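Local coordinates for possible galactose mutarotase (Streptomyces platensis subsp. rosaceus, PDB 4RNL), which is of unproven function but, as a member of the aldose 1-epimerase family, possibly interconverts the alpha and beta anomers of galactose, at residues V166-V177 with T324-E335; A196-A204 with T257-R265. All coordinates share one frame; numbering follows the deposited sequence.

Contact 1. Residues V166-V177 with T324-E335; sequences VSCATTDAPTVV and TVLRPGESYRSE
V177 lays its CG1 methyl over the centre of the Y332 ring, 3.9 Å from the centroid and almost on the ring normal, a CH-pi contact inside the antiparallel beta-sandwich fold of the galactose mutarotase family. Two strand pairings meet here: 166-171 runs antiparallel to 332-335 in the large sheet, and beyond the turns 175-176 pairs with 325-326. Y332 turns CG anti to its own N (chi1 170°), which carries the ring out over the face bearing A169, toward V177, while its CB rests 4.0 Å from A169 CB. A169 and Y332 form a hydrogen-bonded antiparallel pair, Y332 N to A169 O and A169 N to Y332 O. The phenol OH is hydrogen-bonded to L179 N, just past the segment. With an alanine here, V177 CG1 would probably lose the ring it lies over and L179 N its hydroxyl partner. L326 lies between the two pairings, with CG 3.8 Å from T171 CG2 and CB 4.1 Å from V177 CG2; L150 of strand 150-159 touches both L326 and V177. At the loop end, P174 CG meets R327 NH1 obliquely, the guanidinium being drawn to D97 by a salt bridge. On the face carrying V166, R333 and E335, the V166 CG1 methyl sits over the flat guanidinium of R333. That group grips a single oxygen end-on: E335 OE1 accepts from R333 NH1 at 3.0 Å and from R333 NH2 at 2.9 Å, while E335 OE2 is taken by R164.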
ATOM      1  N   VAL A 166      11.102   2.378  -0.031  1.00  9.44           N
ATOM      2  CA  VAL A 166      11.637   2.473  -1.395  1.00 11.23           C
ATOM      3  C   VAL A 166      11.600   1.087  -2.008  1.00 13.70           C
ATOM      4  O   VAL A 166      12.159   0.150  -1.439  1.00 11.80           O
ATOM      5  CB  VAL A 166      13.087   3.001  -1.390  1.00 15.97           C
ATOM      6  CG1 VAL A 166      13.647   3.084  -2.824  1.00 16.42           C
ATOM      7  CG2 VAL A 166      13.147   4.361  -0.698  1.00 13.34           C
ATOM      8  N   SER A 167      10.933   0.950  -3.153  1.00 10.10           N
ATOM      9  CA  SER A 167      10.837  -0.347  -3.816  1.00 13.48           C
ATOM     10  C   SER A 167      11.677  -0.316  -5.091  1.00 15.44           C
ATOM     11  O   SER A 167      11.550   0.607  -5.894  1.00 17.20           O
ATOM     12  CB  SER A 167       9.377  -0.681  -4.138  1.00 15.17           C
ATOM     13  OG  SER A 167       8.554  -0.512  -2.984  1.00 16.71           O
ATOM     14  N   CYS A 168      12.558  -1.302  -5.254  1.00 11.93           N
ATOM     15  CA  CYS A 168      13.450  -1.359  -6.412  1.00 16.47           C
ATOM     16  C   CYS A 168      13.309  -2.713  -7.093  1.00 19.60           C
ATOM     17  O   CYS A 168      13.078  -3.722  -6.419  1.00 15.41           O
ATOM     18  CB  CYS A 168      14.909  -1.158  -5.981  1.00 22.32           C
ATOM     19  SG  CYS A 168      15.294   0.498  -5.343  1.00 36.04           S
ATOM     20  N   ALA A 169      13.437  -2.750  -8.418  1.00 15.79           N
ATOM     21  CA  ALA A 169      13.395  -4.036  -9.110  1.00 13.74           C
ATOM     22  C   ALA A 169      14.153  -4.028 -10.417  1.00 13.06           C
ATOM     23  O   ALA A 169      14.274  -2.992 -11.066  1.00 12.95           O
ATOM     24  CB  ALA A 169      11.957  -4.479  -9.355  1.00 13.72           C
ATOM     25  N   THR A 170      14.655  -5.199 -10.799  1.00 12.33           N
ATOM     26  CA  THR A 170      15.162  -5.423 -12.153  1.00 13.81           C
ATOM     27  C   THR A 170      14.579  -6.738 -12.643  1.00 18.79           C
ATOM     28  O   THR A 170      14.118  -7.547 -11.839  1.00 17.99           O
ATOM     29  CB  THR A 170      16.698  -5.497 -12.210  1.00 19.83           C
ATOM     30  OG1 THR A 170      17.159  -6.567 -11.372  1.00 20.06           O
ATOM     31  CG2 THR A 170      17.326  -4.177 -11.761  1.00 19.61           C
ATOM     32  N   THR A 171      14.608  -6.954 -13.953  1.00 16.06           N
ATOM     33  CA  THR A 171      14.000  -8.144 -14.539  1.00 16.72           C
ATOM     34  C   THR A 171      14.910  -8.751 -15.592  1.00 18.95           C
ATOM     35  O   THR A 171      15.714  -8.041 -16.193  1.00 16.44           O
ATOM     36  CB  THR A 171      12.635  -7.807 -15.171  1.00 16.88           C
ATOM     37  OG1 THR A 171      11.989  -9.015 -15.589  1.00 17.70           O
ATOM     38  CG2 THR A 171      12.808  -6.874 -16.378  1.00 16.54           C
ATOM     39  N   ASP A 172      14.811 -10.062 -15.815  1.00 16.83           N
ATOM     40  CA  ASP A 172      15.595 -10.684 -16.887  1.00 18.80           C
ATOM     41  C   ASP A 172      14.814 -10.835 -18.198  1.00 22.13           C
ATOM     42  O   ASP A 172      15.337 -11.342 -19.197  1.00 18.53           O
ATOM     43  CB  ASP A 172      16.241 -12.016 -16.447  1.00 22.28           C
ATOM     44  CG  ASP A 172      15.230 -13.132 -16.208  1.00 27.72           C
ATOM     45  OD1 ASP A 172      14.017 -12.937 -16.443  1.00 19.24           O
ATOM     46  OD2 ASP A 172      15.665 -14.229 -15.789  1.00 28.55           O
ATOM     47  N   ALA A 173      13.563 -10.386 -18.192  1.00 17.93           N
ATOM     48  CA  ALA A 173      12.746 -10.381 -19.407  1.00 23.54           C
ATOM     49  C   ALA A 173      11.640  -9.344 -19.255  1.00 18.60           C
ATOM     50  O   ALA A 173      11.254  -9.038 -18.129  1.00 18.63           O
ATOM     51  CB  ALA A 173      12.159 -11.767 -19.656  1.00 24.01           C
ATOM     52  N   PRO A 174      11.134  -8.797 -20.377  1.00 19.00           N
ATOM     53  CA  PRO A 174      10.077  -7.778 -20.269  1.00 14.56           C
ATOM     54  C   PRO A 174       8.901  -8.256 -19.426  1.00 23.46           C
ATOM     55  O   PRO A 174       8.472  -9.412 -19.534  1.00 14.89           O
ATOM     56  CB  PRO A 174       9.641  -7.566 -21.725  1.00 15.08           C
ATOM     57  CG  PRO A 174      10.878  -7.880 -22.524  1.00 18.23           C
ATOM     58  CD  PRO A 174      11.563  -9.005 -21.777  1.00 19.46           C
ATOM     59  N   THR A 175       8.416  -7.373 -18.561  1.00 16.19           N
ATOM     60  CA  THR A 175       7.341  -7.715 -17.659  1.00 14.44           C
ATOM     61  C   THR A 175       6.597  -6.440 -17.301  1.00 14.45           C
ATOM     62  O   THR A 175       6.954  -5.366 -17.779  1.00 17.86           O
ATOM     63  CB  THR A 175       7.892  -8.403 -16.392  1.00 17.45           C
ATOM     64  OG1 THR A 175       6.824  -9.067 -15.707  1.00 13.69           O
ATOM     65  CG2 THR A 175       8.583  -7.402 -15.453  1.00 17.18           C
ATOM     66  N   VAL A 176       5.560  -6.555 -16.475  1.00 14.79           N
ATOM     67  CA  VAL A 176       4.924  -5.380 -15.903  1.00 13.95           C
ATOM     68  C   VAL A 176       5.111  -5.437 -14.390  1.00 17.67           C
ATOM     69  O   VAL A 176       5.152  -6.525 -13.804  1.00 12.99           O
ATOM     70  CB  VAL A 176       3.427  -5.276 -16.263  1.00 13.19           C
ATOM     71  CG1 VAL A 176       3.249  -5.109 -17.766  1.00 15.98           C
ATOM     72  CG2 VAL A 176       2.666  -6.507 -15.773  1.00 17.72           C
ATOM     73  N   VAL A 177       5.268  -4.262 -13.776  1.00 12.42           N
ATOM     74  CA  VAL A 177       5.529  -4.143 -12.342  1.00 10.06           C
ATOM     75  C   VAL A 177       4.797  -2.915 -11.809  1.00 12.59           C
ATOM     76  O   VAL A 177       4.834  -1.845 -12.421  1.00 14.22           O
ATOM     77  CB  VAL A 177       7.029  -3.950 -12.036  1.00 18.54           C
ATOM     78  CG1 VAL A 177       7.261  -4.004 -10.516  1.00 12.47           C
ATOM     79  CG2 VAL A 177       7.865  -4.990 -12.713  1.00 28.63           C
ATOM     80  N   THR A 324       3.727   0.674 -17.135  1.00 12.35           N
ATOM     81  CA  THR A 324       4.217  -0.162 -16.042  1.00 11.28           C
ATOM     82  C   THR A 324       5.199  -1.225 -16.540  1.00 14.62           C
ATOM     83  O   THR A 324       5.565  -2.135 -15.794  1.00 12.60           O
ATOM     84  CB  THR A 324       3.059  -0.843 -15.310  1.00 12.29           C
ATOM     85  OG1 THR A 324       2.346  -1.686 -16.224  1.00 13.33           O
ATOM     86  CG2 THR A 324       2.099   0.209 -14.756  1.00 10.58           C
ATOM     87  N   VAL A 325       5.637  -1.114 -17.793  1.00 14.99           N
ATOM     88  CA  VAL A 325       6.558  -2.113 -18.351  1.00 12.85           C
ATOM     89  C   VAL A 325       7.971  -1.931 -17.788  1.00 15.90           C
ATOM     90  O   VAL A 325       8.440  -0.802 -17.612  1.00 17.39           O
ATOM     91  CB  VAL A 325       6.568  -2.051 -19.903  1.00 16.08           C
ATOM     92  CG1 VAL A 325       7.611  -3.011 -20.506  1.00 14.43           C
ATOM     93  CG2 VAL A 325       5.197  -2.384 -20.431  1.00 13.47           C
ATOM     94  N   LEU A 326       8.636  -3.043 -17.478  1.00 13.71           N
ATOM     95  CA  LEU A 326      10.050  -3.018 -17.100  1.00 14.44           C
ATOM     96  C   LEU A 326      10.802  -3.976 -18.021  1.00 19.17           C
ATOM     97  O   LEU A 326      10.335  -5.089 -18.273  1.00 17.92           O
ATOM     98  CB  LEU A 326      10.244  -3.435 -15.640  1.00 13.17           C
ATOM     99  CG  LEU A 326      11.695  -3.428 -15.148  1.00 17.52           C
ATOM    100  CD1 LEU A 326      12.224  -1.994 -15.085  1.00 19.47           C
ATOM    101  CD2 LEU A 326      11.840  -4.115 -13.796  1.00 16.63           C
ATOM    102  N   ARG A 327      11.955  -3.540 -18.529  1.00 16.85           N
ATOM    103  CA  ARG A 327      12.740  -4.341 -19.462  1.00 17.88           C
ATOM    104  C   ARG A 327      14.135  -4.613 -18.920  1.00 16.62           C
ATOM    105  O   ARG A 327      14.606  -3.884 -18.053  1.00 19.58           O
ATOM    106  CB  ARG A 327      12.820  -3.634 -20.814  1.00 18.00           C
ATOM    107  CG  ARG A 327      11.488  -3.569 -21.511  1.00 19.70           C
ATOM    108  CD  ARG A 327      11.575  -2.874 -22.858  1.00 24.24           C
ATOM    109  NE  ARG A 327      10.228  -2.700 -23.391  1.00 22.98           N
ATOM    110  CZ  ARG A 327       9.544  -3.665 -23.995  1.00 20.44           C
ATOM    111  NH1 ARG A 327      10.090  -4.861 -24.167  1.00 19.19           N
ATOM    112  NH2 ARG A 327       8.315  -3.433 -24.434  1.00 24.46           N
ATOM    113  N   PRO A 328      14.800  -5.672 -19.420  1.00 20.43           N
ATOM    114  CA  PRO A 328      16.155  -5.954 -18.934  1.00 23.45           C
ATOM    115  C   PRO A 328      17.083  -4.761 -19.132  1.00 21.36           C
ATOM    116  O   PRO A 328      16.988  -4.076 -20.154  1.00 21.65           O
ATOM    117  CB  PRO A 328      16.598  -7.132 -19.809  1.00 26.08           C
ATOM    118  CG  PRO A 328      15.330  -7.836 -20.135  1.00 25.97           C
ATOM    119  CD  PRO A 328      14.309  -6.731 -20.321  1.00 22.49           C
ATOM    120  N   GLY A 329      17.944  -4.498 -18.155  1.00 22.94           N
ATOM    121  CA  GLY A 329      18.845  -3.364 -18.246  1.00 26.91           C
ATOM    122  C   GLY A 329      18.267  -2.113 -17.607  1.00 27.26           C
ATOM    123  O   GLY A 329      18.992  -1.147 -17.365  1.00 25.46           O
ATOM    124  N   GLU A 330      16.962  -2.122 -17.344  1.00 19.21           N
ATOM    125  CA  GLU A 330      16.307  -0.990 -16.699  1.00 19.43           C
ATOM    126  C   GLU A 330      16.204  -1.199 -15.195  1.00 19.02           C
ATOM    127  O   GLU A 330      16.409  -2.305 -14.703  1.00 23.09           O
ATOM    128  CB  GLU A 330      14.910  -0.778 -17.281  1.00 20.88           C
ATOM    129  CG  GLU A 330      14.895  -0.492 -18.772  1.00 25.15           C
ATOM    130  CD  GLU A 330      13.493  -0.286 -19.306  1.00 30.73           C
ATOM    131  OE1 GLU A 330      12.537  -0.818 -18.704  1.00 22.00           O
ATOM    132  OE2 GLU A 330      13.341   0.416 -20.328  1.00 33.49           O
ATOM    133  N   SER A 331      15.870  -0.133 -14.472  1.00 18.42           N
ATOM    134  CA  SER A 331      15.743  -0.193 -13.015  1.00 19.29           C
ATOM    135  C   SER A 331      14.425   0.434 -12.593  1.00 21.20           C
ATOM    136  O   SER A 331      14.176   1.612 -12.854  1.00 20.36           O
ATOM    137  CB  SER A 331      16.913   0.539 -12.348  1.00 26.14           C
ATOM    138  OG  SER A 331      16.695   0.707 -10.959  1.00 36.22           O
ATOM    139  N   TYR A 332      13.565  -0.365 -11.967  1.00 12.91           N
ATOM    140  CA  TYR A 332      12.300   0.128 -11.436  1.00 12.18           C
ATOM    141  C   TYR A 332      12.586   0.715 -10.066  1.00 14.96           C
ATOM    142  O   TYR A 332      13.285   0.097  -9.262  1.00 15.18           O
ATOM    143  CB  TYR A 332      11.298  -1.034 -11.311  1.00 12.29           C
ATOM    144  CG  TYR A 332      10.016  -0.724 -10.562  1.00 14.05           C
ATOM    145  CD1 TYR A 332       8.908  -0.212 -11.222  1.00 17.83           C
ATOM    146  CD2 TYR A 332       9.902  -0.974  -9.201  1.00 12.59           C
ATOM    147  CE1 TYR A 332       7.729   0.065 -10.546  1.00 16.71           C
ATOM    148  CE2 TYR A 332       8.726  -0.700  -8.516  1.00 13.65           C
ATOM    149  CZ  TYR A 332       7.644  -0.180  -9.194  1.00 13.60           C
ATOM    150  OH  TYR A 332       6.474   0.080  -8.512  1.00 15.93           O
ATOM    151  N   ARG A 333      12.067   1.911  -9.804  1.00 13.32           N
ATOM    152  CA  ARG A 333      12.202   2.518  -8.481  1.00 13.07           C
ATOM    153  C   ARG A 333      10.945   3.287  -8.125  1.00 19.16           C
ATOM    154  O   ARG A 333      10.456   4.106  -8.906  1.00 14.38           O
ATOM    155  CB  ARG A 333      13.412   3.455  -8.401  1.00 15.52           C
ATOM    156  CG  ARG A 333      13.612   4.075  -6.996  1.00 17.36           C
ATOM    157  CD  ARG A 333      14.712   5.149  -6.963  1.00 20.54           C
ATOM    158  NE  ARG A 333      15.042   5.538  -5.590  1.00 18.21           N
ATOM    159  CZ  ARG A 333      14.401   6.482  -4.905  1.00 17.44           C
ATOM    160  NH1 ARG A 333      13.402   7.152  -5.463  1.00 18.09           N
ATOM    161  NH2 ARG A 333      14.756   6.755  -3.657  1.00 18.41           N
ATOM    162  N   SER A 334      10.417   3.025  -6.941  1.00 14.35           N
ATOM    163  CA  SER A 334       9.270   3.772  -6.459  1.00 13.55           C
ATOM    164  C   SER A 334       9.530   4.140  -5.011  1.00 13.60           C
ATOM    165  O   SER A 334      10.132   3.364  -4.272  1.00 15.69           O
ATOM    166  CB  SER A 334       8.003   2.934  -6.575  1.00 18.17           C
ATOM    167  OG  SER A 334       6.886   3.696  -6.176  1.00 19.25           O
ATOM    168  N   GLU A 335       9.101   5.326  -4.600  1.00 14.76           N
ATOM    169  CA  GLU A 335       9.377   5.766  -3.242  1.00 10.96           C
ATOM    170  C   GLU A 335       8.180   6.495  -2.674  1.00 12.83           C
ATOM    171  O   GLU A 335       7.634   7.400  -3.308  1.00 12.98           O
ATOM    172  CB  GLU A 335      10.616   6.674  -3.208  1.00 10.12           C
ATOM    173  CG  GLU A 335      10.870   7.307  -1.828  1.00 17.06           C
ATOM    174  CD  GLU A 335      12.075   8.239  -1.807  1.00 22.75           C
ATOM    175  OE1 GLU A 335      12.627   8.531  -2.884  1.00 20.36           O
ATOM    176  OE2 GLU A 335      12.467   8.691  -0.706  1.00 20.49           O
TER
HETATM  177  O   HOH W   1       7.689   2.050  -2.226  1.00 16.78           O
HETATM  178  O   HOH W   2      15.538  -4.689 -15.394  1.00 18.10           O
HETATM  179  O   HOH W   3      18.023  -6.314 -15.868  1.00 28.34           O

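Contact 2. Residues A196-A204 with T257-R265; sequences AGHELRLAA and TVAELYDPR
D263 CB covers one face of the H198 imidazole, offset toward the rim, a CH-pi contact with D263 CB 4.1 Å from the H198 ring centroid. L261 CG comes to the edge of the same ring. Water 4 joins H198 ND1 to D263 OD1; H198 NE2 is hydrogen-bonded to L187 N, and D263 OD2 to S266 OG. The Y262 ring has E199 OE1 at its edge, 3.6 Å from Y262 CD2, P264 N over one face, and a cation-pi partner in R343. Farther along, R201 presents its guanidinium edge to E260 OE1 and, through NH2, donates to water 5. R201 bends at chi3 (72°) to bring NE within 2.9 Å of E260 OE1 in a salt bridge; the two planes stand 89° apart, and NE approaches from above the carboxylate. On the other side of the strands, L202 CD2 packs 3.6 Å from A259 CB and L200 CD1 meets L261 CD1. Paired backbone bonds join E199 with Y262 and R201 with E260, and V258 with A259 forms a classic bulge opposite L272. L200 and L202 pack on L281 and L279 of strand 278-282, as between the facing sheets of the galactose mutarotase beta-sandwich.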
ATOM      1  N   ALA A 196     -14.134   7.912   8.643  1.00 14.30           N
ATOM      2  CA  ALA A 196     -14.764   8.726   7.590  1.00 16.66           C
ATOM      3  C   ALA A 196     -14.791  10.213   7.949  1.00 14.07           C
ATOM      4  O   ALA A 196     -15.005  11.062   7.077  1.00 16.45           O
ATOM      5  CB  ALA A 196     -16.168   8.222   7.264  1.00 15.13           C
ATOM      6  N   GLY A 197     -14.574  10.515   9.232  1.00  8.77           N
ATOM      7  CA  GLY A 197     -14.471  11.887   9.696  1.00 12.77           C
ATOM      8  C   GLY A 197     -13.109  12.525   9.453  1.00 15.30           C
ATOM      9  O   GLY A 197     -12.957  13.742   9.627  1.00 14.66           O
ATOM     10  N   HIS A 198     -12.119  11.727   9.052  1.00 10.31           N
ATOM     11  CA  HIS A 198     -10.797  12.284   8.724  1.00  8.35           C
ATOM     12  C   HIS A 198     -10.901  13.264   7.563  1.00 12.36           C
ATOM     13  O   HIS A 198     -11.666  13.051   6.621  1.00 13.13           O
ATOM     14  CB  HIS A 198      -9.800  11.203   8.302  1.00  8.07           C
ATOM     15  CG  HIS A 198      -9.354  10.301   9.412  1.00 16.61           C
ATOM     16  ND1 HIS A 198     -10.059  10.151  10.586  1.00 18.82           N
ATOM     17  CD2 HIS A 198      -8.275   9.492   9.512  1.00 15.66           C
ATOM     18  CE1 HIS A 198      -9.431   9.287  11.365  1.00 17.42           C
ATOM     19  NE2 HIS A 198      -8.348   8.867  10.733  1.00 14.37           N
ATOM     20  N   GLU A 199     -10.094  14.319   7.612  1.00 12.39           N
ATOM     21  CA  GLU A 199     -10.047  15.284   6.522  1.00  8.94           C
ATOM     22  C   GLU A 199      -8.918  14.901   5.578  1.00 10.24           C
ATOM     23  O   GLU A 199      -7.791  14.639   6.012  1.00 12.03           O
ATOM     24  CB  GLU A 199      -9.840  16.694   7.073  1.00 12.10           C
ATOM     25  CG  GLU A 199     -11.015  17.158   7.933  1.00 14.73           C
ATOM     26  CD  GLU A 199     -10.803  18.526   8.545  1.00 23.52           C
ATOM     27  OE1 GLU A 199      -9.638  18.984   8.606  1.00 23.01           O
ATOM     28  OE2 GLU A 199     -11.812  19.141   8.969  1.00 19.49           O
ATOM     29  N   LEU A 200      -9.234  14.846   4.287  1.00 10.17           N
ATOM     30  CA  LEU A 200      -8.258  14.461   3.275  1.00 11.25           C
ATOM     31  C   LEU A 200      -8.128  15.573   2.256  1.00 10.70           C
ATOM     32  O   LEU A 200      -9.135  16.118   1.805  1.00  9.70           O
ATOM     33  CB  LEU A 200      -8.711  13.180   2.559  1.00 14.05           C
ATOM     34  CG  LEU A 200      -7.819  12.693   1.411  1.00 11.39           C
ATOM     35  CD1 LEU A 200      -6.428  12.362   1.930  1.00 14.16           C
ATOM     36  CD2 LEU A 200      -8.430  11.490   0.719  1.00  7.35           C
ATOM     37  N   ARG A 201      -6.891  15.918   1.914  1.00  8.92           N
ATOM     38  CA  ARG A 201      -6.610  16.754   0.752  1.00  9.93           C
ATOM     39  C   ARG A 201      -5.741  15.958  -0.213  1.00 15.07           C
ATOM     40  O   ARG A 201      -4.774  15.327   0.208  1.00 12.38           O
ATOM     41  CB  ARG A 201      -5.888  18.046   1.167  1.00 12.42           C
ATOM     42  CG  ARG A 201      -5.605  18.968  -0.026  1.00 16.21           C
ATOM     43  CD  ARG A 201      -4.870  20.255   0.366  1.00 23.87           C
ATOM     44  NE  ARG A 201      -3.474  19.995   0.717  1.00 32.58           N
ATOM     45  CZ  ARG A 201      -2.503  19.763  -0.165  1.00 41.10           C
ATOM     46  NH1 ARG A 201      -2.760  19.753  -1.468  1.00 39.96           N
ATOM     47  NH2 ARG A 201      -1.266  19.532   0.255  1.00 45.85           N
ATOM     48  N   LEU A 202      -6.083  15.974  -1.504  1.00 10.00           N
ATOM     49  CA  LEU A 202      -5.271  15.288  -2.512  1.00 12.36           C
ATOM     50  C   LEU A 202      -4.825  16.267  -3.567  1.00 14.71           C
ATOM     51  O   LEU A 202      -5.607  17.108  -4.019  1.00 17.60           O
ATOM     52  CB  LEU A 202      -6.052  14.159  -3.202  1.00 10.07           C
ATOM     53  CG  LEU A 202      -6.600  13.022  -2.347  1.00 13.29           C
ATOM     54  CD1 LEU A 202      -7.484  12.116  -3.205  1.00 11.79           C
ATOM     55  CD2 LEU A 202      -5.456  12.230  -1.707  1.00 15.40           C
ATOM     56  N   ALA A 203      -3.569  16.160  -3.977  1.00 12.93           N
ATOM     57  CA  ALA A 203      -3.090  16.978  -5.082  1.00 12.72           C
ATOM     58  C   ALA A 203      -3.435  16.273  -6.386  1.00 15.94           C
ATOM     59  O   ALA A 203      -2.551  15.810  -7.107  1.00 11.90           O
ATOM     60  CB  ALA A 203      -1.593  17.212  -4.968  1.00 15.04           C
ATOM     61  N   ALA A 204      -4.731  16.202  -6.678  1.00 13.42           N
ATOM     62  CA  ALA A 204      -5.245  15.467  -7.836  1.00 11.36           C
ATOM     63  C   ALA A 204      -6.467  16.173  -8.428  1.00 13.88           C
ATOM     64  O   ALA A 204      -7.507  16.290  -7.770  1.00 15.99           O
ATOM     65  CB  ALA A 204      -5.622  14.043  -7.419  1.00 12.54           C
ATOM     66  N   THR A 257       4.775  15.732  -1.752  1.00 12.21           N
ATOM     67  CA  THR A 257       3.554  15.514  -0.970  1.00 12.46           C
ATOM     68  C   THR A 257       2.340  15.522  -1.894  1.00 15.86           C
ATOM     69  O   THR A 257       2.141  16.474  -2.651  1.00 14.04           O
ATOM     70  CB  THR A 257       3.381  16.612   0.080  1.00 18.70           C
ATOM     71  OG1 THR A 257       4.518  16.605   0.954  1.00 19.86           O
ATOM     72  CG2 THR A 257       2.104  16.388   0.895  1.00 14.84           C
ATOM     73  N   VAL A 258       1.538  14.464  -1.844  1.00  8.46           N
ATOM     74  CA  VAL A 258       0.371  14.356  -2.729  1.00 10.86           C
ATOM     75  C   VAL A 258      -0.916  14.183  -1.936  1.00 12.77           C
ATOM     76  O   VAL A 258      -2.016  14.315  -2.485  1.00 17.18           O
ATOM     77  CB  VAL A 258       0.492  13.170  -3.706  1.00 14.53           C
ATOM     78  CG1 VAL A 258       1.682  13.375  -4.661  1.00 12.03           C
ATOM     79  CG2 VAL A 258       0.618  11.856  -2.931  1.00 13.97           C
ATOM     80  N   ALA A 259      -0.785  13.891  -0.646  1.00 11.92           N
ATOM     81  CA  ALA A 259      -1.965  13.689   0.185  1.00 11.01           C
ATOM     82  C   ALA A 259      -1.696  14.156   1.595  1.00 12.65           C
ATOM     83  O   ALA A 259      -0.607  13.935   2.133  1.00 12.13           O
ATOM     84  CB  ALA A 259      -2.375  12.225   0.186  1.00 14.95           C
ATOM     85  N   GLU A 260      -2.694  14.796   2.196  1.00 13.00           N
ATOM     86  CA  GLU A 260      -2.628  15.166   3.611  1.00 10.59           C
ATOM     87  C   GLU A 260      -3.887  14.675   4.284  1.00 13.29           C
ATOM     88  O   GLU A 260      -4.990  15.059   3.893  1.00 12.25           O
ATOM     89  CB  GLU A 260      -2.501  16.688   3.768  1.00 11.03           C
ATOM     90  CG  GLU A 260      -1.154  17.235   3.274  1.00 13.70           C
ATOM     91  CD  GLU A 260      -1.110  18.750   3.242  1.00 28.44           C
ATOM     92  OE1 GLU A 260      -2.188  19.379   3.284  1.00 31.89           O
ATOM     93  OE2 GLU A 260       0.004  19.314   3.177  1.00 35.96           O
ATOM     94  N   LEU A 261      -3.715  13.817   5.286  1.00 10.76           N
ATOM     95  CA  LEU A 261      -4.837  13.240   6.011  1.00  8.25           C
ATOM     96  C   LEU A 261      -4.748  13.736   7.452  1.00  9.26           C
ATOM     97  O   LEU A 261      -3.644  13.858   8.014  1.00 10.02           O
ATOM     98  CB  LEU A 261      -4.719  11.714   5.968  1.00  9.55           C
ATOM     99  CG  LEU A 261      -5.808  10.845   6.595  1.00 10.75           C
ATOM    100  CD1 LEU A 261      -7.143  10.952   5.859  1.00 13.74           C
ATOM    101  CD2 LEU A 261      -5.318   9.398   6.600  1.00  9.19           C
ATOM    102  N   TYR A 262      -5.895  14.042   8.047  1.00  9.11           N
ATOM    103  CA  TYR A 262      -5.904  14.639   9.377  1.00 10.78           C
ATOM    104  C   TYR A 262      -7.101  14.188  10.197  1.00 11.41           C
ATOM    105  O   TYR A 262      -8.231  14.164   9.701  1.00 12.15           O
ATOM    106  CB  TYR A 262      -5.895  16.171   9.256  1.00 15.26           C
ATOM    107  CG  TYR A 262      -6.043  16.904  10.575  1.00 15.55           C
ATOM    108  CD1 TYR A 262      -5.078  16.786  11.569  1.00 15.36           C
ATOM    109  CD2 TYR A 262      -7.130  17.733  10.813  1.00 16.88           C
ATOM    110  CE1 TYR A 262      -5.206  17.458  12.780  1.00 14.26           C
ATOM    111  CE2 TYR A 262      -7.266  18.414  12.023  1.00 20.52           C
ATOM    112  CZ  TYR A 262      -6.297  18.269  13.002  1.00 16.20           C
ATOM    113  OH  TYR A 262      -6.425  18.941  14.214  1.00 19.14           O
ATOM    114  N   ASP A 263      -6.854  13.831  11.459  1.00 10.48           N
ATOM    115  CA  ASP A 263      -7.944  13.553  12.402  1.00 11.64           C
ATOM    116  C   ASP A 263      -8.091  14.683  13.412  1.00 12.28           C
ATOM    117  O   ASP A 263      -7.244  14.835  14.296  1.00 14.87           O
ATOM    118  CB  ASP A 263      -7.685  12.248  13.172  1.00 11.74           C
ATOM    119  CG  ASP A 263      -8.681  12.034  14.304  1.00 20.68           C
ATOM    120  OD1 ASP A 263      -9.872  12.381  14.119  1.00 15.46           O
ATOM    121  OD2 ASP A 263      -8.280  11.535  15.391  1.00 16.76           O
ATOM    122  N   PRO A 264      -9.172  15.469  13.303  1.00 15.30           N
ATOM    123  CA  PRO A 264      -9.359  16.589  14.235  1.00 16.19           C
ATOM    124  C   PRO A 264      -9.405  16.176  15.703  1.00 18.64           C
ATOM    125  O   PRO A 264      -9.067  16.987  16.570  1.00 15.70           O
ATOM    126  CB  PRO A 264     -10.723  17.154  13.823  1.00 16.83           C
ATOM    127  CG  PRO A 264     -10.820  16.831  12.351  1.00 19.36           C
ATOM    128  CD  PRO A 264     -10.162  15.485  12.206  1.00 14.30           C
ATOM    129  N   ARG A 265      -9.838  14.952  15.991  1.00 16.48           N
ATOM    130  CA  ARG A 265     -10.044  14.559  17.380  1.00 19.40           C
ATOM    131  C   ARG A 265      -8.726  14.405  18.135  1.00 19.92           C
ATOM    132  O   ARG A 265      -8.561  14.947  19.230  1.00 18.96           O
ATOM    133  CB  ARG A 265     -10.819  13.242  17.479  1.00 18.52           C
ATOM    134  CG  ARG A 265     -12.265  13.285  17.021  1.00 31.98           C
ATOM    135  CD  ARG A 265     -13.018  12.144  17.683  1.00 43.44           C
ATOM    136  NE  ARG A 265     -14.398  12.004  17.231  1.00 49.26           N
ATOM    137  CZ  ARG A 265     -14.797  11.106  16.336  1.00 50.17           C
ATOM    138  NH1 ARG A 265     -13.912  10.284  15.785  1.00 43.83           N
ATOM    139  NH2 ARG A 265     -16.076  11.032  15.989  1.00 52.03           N
TER
HETATM  140  O   HOH W   4     -11.731  11.805  12.479  1.00 22.33           O
HETATM  141  O   HOH W   5       0.814  19.016  -1.896  1.00 36.52           O

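Overall arrangement
Contacts 1 and 2 lie on opposite sides of the chain's centre, their own centres about 31 Å apart and their nearest atoms about 8 Å apart, without touching. Both belong to the large antiparallel sheet: strand 162-171 pairs with 332-342 in contact 1, strand 268-274 follows, and 256-262 pairs with 199-202 in contact 2. Contact 1 also includes the small pairing of 175-176 with 325-326. Along the chain contact 2 is nested, since 196-204 and 257-265 both fall between 166-177 and 324-335. Contact 1 thus brings the C-terminal strand back beside a much earlier one, joining strands from the first and second halves of the chain in one continuous open sheet of the aldose 1-epimerase fold.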